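Local coordinates for protein ASCH domain (Vibrio cholerae TMA 21, PDB 3S9X) that is of unknown function but carries an ASCH domain of the PUA clan, whose relatives often recognise RNA, so a role in RNA binding is possible, at residues E15-S20 with I90-I95; A34-F37 with N43-V46; L72-G77 with L148-H153; L79-V82 with K88-C91; E108-S113 with A122-A127. All coordinates share one frame; numbering follows the deposited sequence. Where two conformers were deposited one is given.

Interaction 1: E15-S20 with I90-I95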
# COMPACT_ATOMS: atom_id res chain seq x y z
N GLU A 15 -0.56 17.08 -7.83
CA GLU A 15 -0.05 18.12 -8.73
C GLU A 15 1.00 18.95 -8.05
O GLU A 15 1.96 19.40 -8.70
CB GLU A 15 -1.15 18.98 -9.32
CG GLU A 15 -2.01 18.28 -10.27
CD GLU A 15 -1.40 18.04 -11.71
OE1 GLU A 15 -2.26 17.86 -12.65
OE2 GLU A 15 -0.10 17.99 -11.90
N GLN A 16 0.88 19.18 -6.72
CA GLN A 16 1.93 19.89 -6.00
C GLN A 16 3.22 19.13 -6.07
O GLN A 16 4.30 19.73 -6.30
CB GLN A 16 1.53 20.21 -4.55
CG GLN A 16 0.45 21.22 -4.42
CD GLN A 16 0.09 21.59 -3.05
OE1 GLN A 16 0.05 22.81 -2.66
NE2 GLN A 16 -0.25 20.62 -2.30
N TYR A 17 3.19 17.83 -5.83
CA TYR A 17 4.42 17.05 -5.92
C TYR A 17 5.01 17.16 -7.35
O TYR A 17 6.18 17.35 -7.50
CB TYR A 17 4.16 15.59 -5.56
CG TYR A 17 5.34 14.70 -5.89
CD1 TYR A 17 6.60 14.96 -5.39
CD2 TYR A 17 5.20 13.64 -6.82
CE1 TYR A 17 7.69 14.18 -5.74
CE2 TYR A 17 6.32 12.86 -7.14
CZ TYR A 17 7.57 13.12 -6.59
OH TYR A 17 8.69 12.40 -6.92
N LEU A 18 4.19 16.87 -8.35
CA LEU A 18 4.73 16.90 -9.72
C LEU A 18 5.32 18.21 -10.11
O LEU A 18 6.34 18.24 -10.79
CB LEU A 18 3.68 16.41 -10.66
CG LEU A 18 3.14 14.98 -10.45
CD1 LEU A 18 1.94 14.64 -11.45
CD2 LEU A 18 4.29 13.93 -10.67
N SER A 19 4.77 19.30 -9.60
CA SER A 19 5.31 20.60 -9.90
C SER A 19 6.57 20.91 -9.07
O SER A 19 7.32 21.84 -9.42
CB SER A 19 4.26 21.72 -9.85
OG SER A 19 3.77 21.89 -8.54
N SER A 20 6.87 20.13 -8.03
CA SER A 20 8.00 20.42 -7.16
C SER A 20 9.24 19.67 -7.65
O SER A 20 10.35 19.82 -7.13
CB SER A 20 7.60 19.88 -5.72
OG SER A 20 7.83 18.41 -5.67
N ILE A 90 -2.12 12.80 3.17
CA ILE A 90 -1.11 12.88 4.23
C ILE A 90 0.31 12.87 3.59
O ILE A 90 1.17 13.65 3.96
CB ILE A 90 -1.27 11.70 5.18
CG1 ILE A 90 -2.67 11.71 5.89
CG2 ILE A 90 -0.08 11.67 6.18
CD1 ILE A 90 -3.00 12.99 6.60
N CYS A 91 0.54 11.99 2.62
CA CYS A 91 1.84 11.92 1.96
C CYS A 91 1.64 11.22 0.60
O CYS A 91 0.58 10.76 0.28
CB CYS A 91 2.89 11.27 2.83
SG CYS A 91 2.59 9.55 3.20
N ILE A 92 2.73 11.21 -0.18
CA ILE A 92 2.74 10.50 -1.43
C ILE A 92 3.89 9.46 -1.36
O ILE A 92 5.02 9.85 -1.00
CB ILE A 92 2.90 11.41 -2.68
CG1 ILE A 92 1.85 12.51 -2.64
CG2 ILE A 92 2.83 10.60 -3.98
CD1 ILE A 92 1.87 13.49 -3.80
N ILE A 93 3.61 8.24 -1.77
CA ILE A 93 4.57 7.19 -1.83
C ILE A 93 4.84 6.74 -3.24
O ILE A 93 3.95 6.86 -4.10
CB ILE A 93 4.23 6.02 -0.93
CG1 ILE A 93 2.93 5.34 -1.34
CG2 ILE A 93 4.25 6.39 0.55
CD1 ILE A 93 2.52 4.08 -0.62
N GLU A 94 6.07 6.23 -3.49
CA GLU A 94 6.48 5.71 -4.80
C GLU A 94 6.90 4.26 -4.53
O GLU A 94 7.72 3.96 -3.63
CB GLU A 94 7.70 6.46 -5.37
CG GLU A 94 8.09 5.96 -6.74
CD GLU A 94 9.15 6.79 -7.37
OE1 GLU A 94 9.21 8.02 -7.17
OE2 GLU A 94 9.87 6.20 -8.22
N ILE A 95 6.30 3.33 -5.27
CA ILE A 95 6.65 1.93 -5.19
C ILE A 95 8.09 1.71 -5.68
O ILE A 95 8.41 2.12 -6.78
CB ILE A 95 5.65 1.07 -5.96
CG1 ILE A 95 4.26 1.18 -5.31
CG2 ILE A 95 6.18 -0.42 -6.06
CD1 ILE A 95 3.14 0.26 -5.84

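Interaction 2: A34-F37 with N43-V46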
# COMPACT_ATOMS: atom_id res chain seq x y z
N ALA A 34 -4.97 7.07 -5.36
CA ALA A 34 -5.20 7.78 -4.10
C ALA A 34 -6.06 6.90 -3.23
O ALA A 34 -7.11 6.45 -3.64
CB ALA A 34 -5.89 9.18 -4.32
N ASP A 35 -5.59 6.57 -2.03
CA ASP A 35 -6.34 5.65 -1.15
C ASP A 35 -5.72 5.74 0.25
O ASP A 35 -4.60 6.20 0.44
CB ASP A 35 -6.13 4.21 -1.68
CG ASP A 35 -7.41 3.39 -1.90
OD1 ASP A 35 -7.37 2.18 -1.52
OD2 ASP A 35 -8.38 3.83 -2.53
N TYR A 36 -6.48 5.25 1.22
CA TYR A 36 -6.00 4.95 2.53
C TYR A 36 -5.56 3.51 2.62
O TYR A 36 -5.93 2.69 1.78
CB TYR A 36 -7.02 5.34 3.64
CG TYR A 36 -8.36 4.67 3.56
CD1 TYR A 36 -8.53 3.36 4.01
CD2 TYR A 36 -9.45 5.32 3.04
CE1 TYR A 36 -9.74 2.73 3.90
CE2 TYR A 36 -10.71 4.74 3.01
CZ TYR A 36 -10.84 3.43 3.46
OH TYR A 36 -12.08 2.81 3.41
N PHE A 37 -4.77 3.19 3.65
CA PHE A 37 -4.38 1.85 3.96
C PHE A 37 -5.33 1.32 5.04
O PHE A 37 -5.95 2.09 5.80
CB PHE A 37 -2.96 1.84 4.55
CG PHE A 37 -1.85 1.92 3.50
CD1 PHE A 37 -1.11 0.82 3.21
CD2 PHE A 37 -1.65 3.05 2.76
CE1 PHE A 37 -0.10 0.88 2.25
CE2 PHE A 37 -0.63 3.04 1.74
CZ PHE A 37 0.08 1.96 1.51
N ASN A 43 -6.76 2.14 12.20
CA ASN A 43 -5.53 1.65 11.53
C ASN A 43 -5.22 2.49 10.28
O ASN A 43 -4.05 2.71 10.03
CB ASN A 43 -5.63 0.18 11.18
CG ASN A 43 -5.51 -0.70 12.42
OD1 ASN A 43 -6.44 -1.43 12.77
ND2 ASN A 43 -4.42 -0.61 13.05
N ALA A 44 -6.23 2.98 9.54
CA ALA A 44 -5.95 3.82 8.36
C ALA A 44 -5.14 5.04 8.76
O ALA A 44 -4.19 5.43 8.14
CB ALA A 44 -7.21 4.23 7.66
N ASN A 45 -5.55 5.64 9.89
CA ASN A 45 -4.93 6.90 10.29
C ASN A 45 -3.56 6.66 10.87
O ASN A 45 -2.61 7.45 10.63
CB ASN A 45 -5.85 7.70 11.20
CG ASN A 45 -7.13 8.18 10.47
OD1 ASN A 45 -7.18 8.07 9.27
ND2 ASN A 45 -8.14 8.64 11.20
N VAL A 46 -3.45 5.64 11.72
CA VAL A 46 -2.13 5.24 12.26
C VAL A 46 -1.18 4.88 11.12
O VAL A 46 -0.02 5.34 11.08
CB VAL A 46 -2.28 4.08 13.32
CG1 VAL A 46 -0.93 3.32 13.49
CG2 VAL A 46 -2.81 4.63 14.63
O HOH W 1 -3.94 5.38 5.33

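Interaction 3: L72-G77 with L148-H153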
# COMPACT_ATOMS: atom_id res chain seq x y z
N LEU A 72 -4.98 -5.38 -11.51
CA LEU A 72 -3.66 -5.11 -12.05
C LEU A 72 -2.58 -5.17 -10.97
O LEU A 72 -2.72 -4.63 -9.85
CB LEU A 72 -3.59 -3.71 -12.73
CG LEU A 72 -4.53 -3.42 -13.89
CD1 LEU A 72 -4.23 -2.11 -14.68
CD2 LEU A 72 -4.58 -4.65 -14.83
N MSE A 73 -1.49 -5.86 -11.31
CA MSE A 73 -0.38 -5.90 -10.36
C MSE A 73 0.18 -4.52 -10.05
O MSE A 73 0.26 -3.65 -10.92
CB MSE A 73 0.77 -6.77 -10.88
CG MSE A 73 0.44 -8.26 -10.73
SE MSE A 73 0.75 -8.94 -9.05
CE MSE A 73 2.67 -8.84 -9.04
N PRO A 74 0.62 -4.32 -8.81
CA PRO A 74 1.37 -3.11 -8.49
C PRO A 74 2.66 -3.04 -9.30
O PRO A 74 3.24 -4.09 -9.59
CB PRO A 74 1.63 -3.24 -7.01
CG PRO A 74 1.72 -4.60 -6.77
CD PRO A 74 0.60 -5.25 -7.67
N GLN A 75 3.07 -1.83 -9.65
CA GLN A 75 4.23 -1.59 -10.48
C GLN A 75 5.23 -0.69 -9.77
O GLN A 75 4.86 0.32 -9.17
CB GLN A 75 3.86 -0.74 -11.74
CG GLN A 75 3.30 -1.33 -12.85
CD GLN A 75 2.68 -0.35 -13.82
OE1 GLN A 75 3.16 0.84 -14.08
NE2 GLN A 75 1.62 -0.82 -14.43
N VAL A 76 6.50 -1.02 -9.90
CA VAL A 76 7.57 -0.13 -9.57
C VAL A 76 7.34 1.23 -10.22
O VAL A 76 6.98 1.28 -11.40
CB VAL A 76 8.96 -0.74 -9.85
CG1 VAL A 76 10.07 0.24 -9.70
CG2 VAL A 76 9.19 -2.00 -8.96
N GLY A 77 7.53 2.30 -9.44
CA GLY A 77 7.38 3.65 -9.95
C GLY A 77 5.97 4.23 -9.82
O GLY A 77 5.73 5.45 -10.04
N LEU A 148 -0.09 -17.33 -1.55
CA LEU A 148 0.89 -16.33 -1.95
C LEU A 148 0.42 -14.92 -1.70
O LEU A 148 -0.75 -14.62 -1.90
CB LEU A 148 1.21 -16.45 -3.44
CG LEU A 148 2.16 -17.48 -3.93
CD1 LEU A 148 2.07 -17.39 -5.49
CD2 LEU A 148 3.61 -17.27 -3.32
N LEU A 149 1.38 -14.08 -1.31
CA LEU A 149 1.21 -12.63 -1.11
C LEU A 149 2.03 -11.90 -2.16
O LEU A 149 3.10 -12.38 -2.50
CB LEU A 149 1.62 -12.22 0.30
CG LEU A 149 0.96 -12.96 1.47
CD1 LEU A 149 1.52 -12.37 2.78
CD2 LEU A 149 -0.54 -13.01 1.38
N VAL A 150 1.52 -10.72 -2.53
CA VAL A 150 2.32 -9.75 -3.24
C VAL A 150 2.85 -8.73 -2.25
O VAL A 150 2.07 -8.09 -1.52
CB VAL A 150 1.55 -9.08 -4.41
CG1 VAL A 150 2.34 -7.93 -5.06
CG2 VAL A 150 1.10 -10.13 -5.45
N LEU A 151 4.18 -8.63 -2.21
CA LEU A 151 4.90 -7.71 -1.29
C LEU A 151 5.26 -6.47 -2.07
O LEU A 151 5.85 -6.56 -3.17
CB LEU A 151 6.17 -8.36 -0.82
CG LEU A 151 6.03 -9.79 -0.19
CD1 LEU A 151 7.39 -10.19 0.39
CD2 LEU A 151 4.94 -9.93 0.88
N GLU A 152 4.96 -5.30 -1.50
CA GLU A 152 5.36 -4.01 -2.08
C GLU A 152 6.22 -3.24 -1.09
O GLU A 152 5.92 -3.23 0.12
CB GLU A 152 4.14 -3.16 -2.40
CG GLU A 152 3.24 -3.76 -3.41
CD GLU A 152 1.87 -3.02 -3.51
OE1 GLU A 152 1.91 -1.81 -3.64
OE2 GLU A 152 0.86 -3.75 -3.55
N HIS A 153 7.34 -2.70 -1.56
CA HIS A 153 8.11 -1.75 -0.79
C HIS A 153 7.94 -0.37 -1.42
O HIS A 153 7.75 -0.26 -2.65
CB HIS A 153 9.56 -2.14 -0.73
CG HIS A 153 9.85 -3.33 0.13
ND1 HIS A 153 9.59 -4.61 -0.24
CD2 HIS A 153 10.42 -3.39 1.34
CE1 HIS A 153 10.00 -5.43 0.73
NE2 HIS A 153 10.46 -4.71 1.72

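Interaction 4: L79-V82 with K88-C91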
# COMPACT_ATOMS: atom_id res chain seq x y z
N LEU A 79 2.88 5.98 -8.12
CA LEU A 79 2.68 6.93 -7.05
C LEU A 79 1.26 6.78 -6.47
O LEU A 79 0.28 6.76 -7.17
CB LEU A 79 2.77 8.37 -7.59
CG LEU A 79 4.13 8.81 -8.07
CD1 LEU A 79 4.05 10.22 -8.69
CD2 LEU A 79 5.12 8.82 -6.90
N GLN A 80 1.23 6.69 -5.15
CA GLN A 80 -0.02 6.67 -4.40
C GLN A 80 -0.04 7.91 -3.48
O GLN A 80 0.86 8.08 -2.63
CB GLN A 80 -0.23 5.40 -3.58
CG GLN A 80 -1.45 5.42 -2.74
CD GLN A 80 -1.71 4.20 -1.91
OE1 GLN A 80 -1.14 3.13 -2.19
NE2 GLN A 80 -2.58 4.34 -0.88
N VAL A 81 -1.13 8.67 -3.59
CA VAL A 81 -1.46 9.64 -2.60
C VAL A 81 -2.06 8.85 -1.44
O VAL A 81 -3.14 8.25 -1.58
CB VAL A 81 -2.42 10.77 -3.08
CG1 VAL A 81 -2.71 11.70 -1.93
CG2 VAL A 81 -1.85 11.45 -4.34
N VAL A 82 -1.37 8.86 -0.32
CA VAL A 82 -1.80 8.19 0.94
C VAL A 82 -2.67 9.15 1.68
O VAL A 82 -2.21 10.20 2.12
CB VAL A 82 -0.59 7.72 1.76
CG1 VAL A 82 -1.07 7.04 3.08
CG2 VAL A 82 0.36 6.87 0.92
N LYS A 88 -8.21 12.98 3.45
CA LYS A 88 -7.26 14.04 3.54
C LYS A 88 -5.90 13.52 3.10
O LYS A 88 -5.42 12.57 3.68
CB LYS A 88 -7.16 14.64 4.94
CG LYS A 88 -6.21 15.82 4.99
CD LYS A 88 -6.02 16.32 6.45
CE LYS A 88 -4.97 17.42 6.58
NZ LYS A 88 -5.12 18.48 5.48
N PRO A 89 -5.27 14.14 2.12
CA PRO A 89 -3.88 13.67 1.73
C PRO A 89 -2.89 13.85 2.89
O PRO A 89 -2.86 14.96 3.47
CB PRO A 89 -3.56 14.53 0.52
CG PRO A 89 -4.91 14.89 -0.08
CD PRO A 89 -5.79 15.14 1.17
N ILE A 90 -2.12 12.80 3.17
CA ILE A 90 -1.11 12.88 4.23
C ILE A 90 0.31 12.87 3.59
O ILE A 90 1.17 13.65 3.96
CB ILE A 90 -1.27 11.70 5.18
CG1 ILE A 90 -2.67 11.71 5.89
CG2 ILE A 90 -0.08 11.67 6.18
CD1 ILE A 90 -3.00 12.99 6.60
N CYS A 91 0.54 11.99 2.62
CA CYS A 91 1.84 11.92 1.96
C CYS A 91 1.64 11.22 0.60
O CYS A 91 0.58 10.76 0.28
CB CYS A 91 2.89 11.27 2.83
SG CYS A 91 2.59 9.55 3.20

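Interaction 5: E108-S113 with A122-A127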
# COMPACT_ATOMS: atom_id res chain seq x y z
N GLU A 108 10.70 -11.90 9.63
CA GLU A 108 10.72 -10.87 10.66
C GLU A 108 11.07 -9.52 10.05
O GLU A 108 10.52 -8.50 10.42
CB GLU A 108 11.70 -11.28 11.77
CG GLU A 108 11.25 -12.48 12.63
CD GLU A 108 12.10 -12.60 13.83
OE1 GLU A 108 13.31 -12.63 13.61
OE2 GLU A 108 11.58 -12.54 14.96
N ASP A 109 12.04 -9.50 9.13
CA ASP A 109 12.43 -8.25 8.55
C ASP A 109 11.28 -7.60 7.75
O ASP A 109 11.11 -6.40 7.74
CB ASP A 109 13.64 -8.41 7.62
CG ASP A 109 14.96 -8.59 8.39
OD1 ASP A 109 14.98 -8.45 9.67
OD2 ASP A 109 15.95 -8.94 7.74
N PHE A 110 10.48 -8.39 7.02
CA PHE A 110 9.37 -7.82 6.29
C PHE A 110 8.31 -7.24 7.23
O PHE A 110 7.80 -6.16 7.06
CB PHE A 110 8.75 -8.83 5.31
CG PHE A 110 7.71 -8.19 4.46
CD1 PHE A 110 8.10 -7.43 3.32
CD2 PHE A 110 6.37 -8.30 4.74
CE1 PHE A 110 7.17 -6.79 2.60
CE2 PHE A 110 5.46 -7.62 4.00
CZ PHE A 110 5.85 -6.89 2.89
N ALA A 111 7.99 -7.99 8.29
CA ALA A 111 7.06 -7.53 9.30
C ALA A 111 7.57 -6.19 9.87
O ALA A 111 6.79 -5.26 10.05
CB ALA A 111 6.90 -8.53 10.39
N ALA A 112 8.88 -6.10 10.14
CA ALA A 112 9.42 -4.83 10.68
C ALA A 112 9.29 -3.67 9.68
O ALA A 112 8.99 -2.57 10.04
CB ALA A 112 10.90 -5.03 11.18
N SER A 113 9.50 -3.95 8.37
CA SER A 113 9.33 -2.96 7.30
C SER A 113 7.91 -2.50 7.21
O SER A 113 7.63 -1.32 6.89
CB SER A 113 9.75 -3.53 5.94
OG SER A 113 11.14 -3.72 6.00
N ALA A 122 4.91 -11.80 15.13
CA ALA A 122 3.67 -12.26 15.74
C ALA A 122 2.50 -11.26 15.55
O ALA A 122 1.34 -11.61 15.24
CB ALA A 122 3.89 -12.61 17.17
N TRP A 123 2.79 -9.99 15.76
CA TRP A 123 1.77 -8.94 15.61
C TRP A 123 1.29 -8.88 14.16
O TRP A 123 0.12 -8.81 13.88
CB TRP A 123 2.36 -7.59 16.07
CG TRP A 123 1.35 -6.49 16.25
CD1 TRP A 123 0.81 -6.04 17.46
CD2 TRP A 123 0.76 -5.71 15.25
NE1 TRP A 123 -0.06 -5.06 17.24
CE2 TRP A 123 -0.19 -4.87 15.89
CE3 TRP A 123 0.83 -5.71 13.91
CZ2 TRP A 123 -0.96 -3.92 15.22
CZ3 TRP A 123 0.06 -4.78 13.22
CH2 TRP A 123 -0.86 -3.92 13.86
N TRP A 124 2.23 -8.91 13.23
CA TRP A 124 1.96 -8.93 11.79
C TRP A 124 1.02 -10.10 11.47
O TRP A 124 0.06 -9.91 10.67
CB TRP A 124 3.31 -8.97 11.02
CG TRP A 124 3.12 -8.97 9.51
CD1 TRP A 124 3.24 -7.91 8.66
CD2 TRP A 124 2.78 -10.10 8.71
NE1 TRP A 124 2.98 -8.31 7.37
CE2 TRP A 124 2.69 -9.65 7.36
CE3 TRP A 124 2.56 -11.48 8.98
CZ2 TRP A 124 2.33 -10.50 6.29
CZ3 TRP A 124 2.19 -12.27 7.92
CH2 TRP A 124 2.06 -11.80 6.63
N GLN A 125 1.33 -11.28 12.05
CA GLN A 125 0.51 -12.47 11.73
C GLN A 125 -0.89 -12.33 12.22
O GLN A 125 -1.84 -12.69 11.54
CB GLN A 125 1.14 -13.74 12.33
CG GLN A 125 2.39 -14.12 11.62
CD GLN A 125 3.16 -15.21 12.35
OE1 GLN A 125 3.10 -15.31 13.57
NE2 GLN A 125 3.96 -15.95 11.63
N GLU A 126 -1.05 -11.87 13.45
CA GLU A 126 -2.36 -11.79 14.08
C GLU A 126 -3.22 -10.87 13.22
O GLU A 126 -4.35 -11.24 12.74
CB GLU A 126 -2.20 -11.33 15.56
N ALA A 127 -2.66 -9.71 12.89
CA ALA A 127 -3.36 -8.73 12.08
C ALA A 127 -3.73 -9.18 10.65
O ALA A 127 -4.89 -9.11 10.20
CB ALA A 127 -2.57 -7.43 12.04

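Interaction 1: E15-S20 with I90-I95
Tyr17 and Ile92 make the apolar part of this contact between a helix near the N-terminus and a central strand. The methyl CD1 of Ile92 comes up against CB of Tyr17 at 3.6 Å, at the root of the aromatic side chain. The ring itself meets that methyl obliquely. Two torsions set this up. Tyr17 carries CG opposite its own backbone N (chi1 169°), which lays the ring along the strand, running from Ile92 toward Glu94, while Ile92 is fully extended through chi2 (-180°), so CD1 is the outermost atom of its longer branch. Leu79 and Val157, from the two strands beside 89-102, also touch the Tyr17 side chain, so it lies over three strands.

The polar ends meet through an intermediary. Tyr17 OH and Glu94 OE1 stand 4.4 Å apart, too far for a direct bond, but both are hydrogen-bonded to the hydroxyl of Tyr29. That third group ties the phenol to the carboxylate at the margin of the apolar patch.

Inside the helical segment, the carbonyl of Tyr17 is gripped twice by Ser20. Ser20 OG donates to Tyr17 O at 2.7 Å, and Ser20 N donates to Tyr17 O at 2.9 Å. The hydroxyl arrives well off the C=O direction, at 125°, and a little tilted from the carbonyl plane. Both bonds lie at the C-terminal end of the segment. Helix 8-19 packs through Tyr17 on the mixed five-stranded sheet, a helix-on-sheet packing in a domain of mixed helices and strands, of the PUA clan.

Interaction 2: A34-F37 with N43-V46
With chi1 at 60°, Tyr36 holds its ring between its own backbone N and carbonyl carbon, a cramped setting that places CD1 4.0 Å from the Ala44 methyl CB. The ring meets that methyl obliquely. Trp85 touches both partners, its ring meeting that of Tyr36 with the planes at about 45°, so the Ala44 methyl is flanked by two aromatic side chains.

The backbones come close at the next residue. Phe37 O lies 3.1 Å from Ala44 CA in a CA-H...O contact, with 132° at the hydrogen. This carbonyl is buried here and has no conventional hydrogen-bond partner in the model, so the bent C-H contact is a modest substitute.

A water closes the second link. It accepts from Phe37 N at 2.9 Å and donates to Ala44 O at 2.8 Å, linking the Phe37 N-H to a helix carbonyl. The Phe37 ring turns off toward Cys47 and Ile51 further along the helix, and toward Gln80 and Val82 of the adjoining strand. What results is a water-bridged strand-to-helix connection, by which the chain leaves the outermost strand 32-35 and enters helix 41-52.

Interaction 3: L72-G77 with L148-H153
Pro74 lays CB and CG of its ring over the flat carboxylate of Glu152, the two side chains crossing at about a right angle. Pro74 CB stands 3.5 Å from Glu152 CD, and Pro74 CG is 3.4 Å from Glu152 OE2, so the pyrrolidine covers a face of the acid group. Beyond CG the glutamate chain runs out extended (chi2 168°), which brings its end beneath the proline.

The same ring carbon serves a second neighbour: Pro74 CG also lies 3.8 Å from Val150 CG1. One residue earlier, the selenomethionine Met73 reaches the other branch of that valine, its SE sitting 3.8 Å from Val150 CG2. The Met73 chain is bent at both chi2 (-81°) and chi3 (-69°), a hooked shape that returns the terminal CE to 4.1 Å from Val150 CG1, and equally far from CG2. Val150 is therefore divided between the two loop residues, CG1 under the proline and CG2 against the selenium. Tyr66 of helix 64-67 touches Met73, Pro74 and Val150 alike, and completes the apolar cluster.

Glu152 and Val150 project from the same side of strand 148-158, with Leu151 directed away between them, which is why a loop can rest on both. Further along, Gly77 is joined by a backbone hydrogen bond to Ile95 of the neighbouring strand. Between the two segments themselves the contact is made by dispersion and by C-H groups set against a carboxylate. The slightly positive proline hydrogens probably suit that anion, but such forces are weak and only loosely directional.

Interaction 4: L79-V82 with K88-C91
Val82 exchanges backbone hydrogen bonds with Cys91 and also accepts one from Ile90, so its carbonyl serves both of their N-H groups. Ile90 N donates to Val82 O at 2.8 Å, nearly straight (164° at the hydrogen) and in the carbonyl plane. Cys91 N reaches the same oxygen more distantly, 3.3 Å, a weak bond. In the return direction Val82 N gives its proton to Cys91 O at 2.8 Å, more bent at 151°. Both polar backbone atoms of Val82 and both of Cys91 are thus engaged within the pair, that of Cys91 N only weakly.

Two consecutive residues can face one because Ile90 turns its backbone sharply (psi -44°), which brings its own N-H and the next to a single acceptor. On the side chains, Cys91 SG lies 3.9 Å from Val82 CB, and Val81 CG1 runs alongside Pro89 with 3.8 Å to its CB.

Polar groups near the pair find partners outside it: the Gln80 amide NE2 bonds to Asp35 O in the adjoining strand, and Lys88 N to Asn84 OD1 within the turn. This is a classic beta bulge, here placed just after the turn of the antiparallel hairpin formed by strands 79-83 and 89-102.

Interaction 5: E108-S113 with A122-A127
Trp124, in the segment 122-127, packs on Ala111 and Phe110. Ala122 contributes backbone, its carbonyl accepting from Glu126 N in the usual helical way. Trp123 sends its ring off toward Glu116 and Asp118 in the preceding loop, while its N is bonded to the hydroxyl of Ser120.

Trp124 then carries the contact. Its CG stands opposite the backbone N (chi1 -179°), which turns the indole alongside helix 108-114 toward the sheet. CB of Trp124 lies 3.7 Å from CB of Ala111, and the five-membered ring follows the same alanine, with CD1 3.9 Å from Ala111 CA. The small methyl lets the backbones approach to 5.8 Å between Ala111 CA and Trp124 CA. Farther out, NE1 of Trp124 comes to the edge of the Phe110 ring, 4.2 Å from CE2; its hydrogen bond is to Glu114 OE1.

Gln125 places CG at the edge of the neighbouring indole, in its plane, and touches Tyr103. Ala127 N, one turn after Trp123, bonds to Trp123 O, and His128 stacks its ring on the indole while ND1 bonds to Trp124 O. Helices 108-114 and 121-139 thus meet beside the sheet: Trp124 lies against Leu149 of strand 148-158 and Cys60 of strand 58-62, and Phe110 against Leu151 and Ala58 of the same two strands.

In the fold
The five contacts are built around one mixed sheet. Interactions 1 and 4 share Ile90 and Cys91 on strand 89-102, and their centres are only 7 Å apart. Interaction 2 borders this pair, its centre 9 Å from that of interaction 4, with Asp35 N bonded to Val81 O at 3.0 Å and Phe37 CZ packing 3.9 Å from Ile93 CD1. Interaction 3 lies across the chain's centre from interaction 4, yet reaches interaction 1 through Gly77 N and Ile95 O, 2.8 Å apart. Interaction 5 leans on the strand of interaction 3, where His153 CE1 meets Phe110 CE1 at 3.7 Å, and is most remote from interaction 1, about 27 Å between centres.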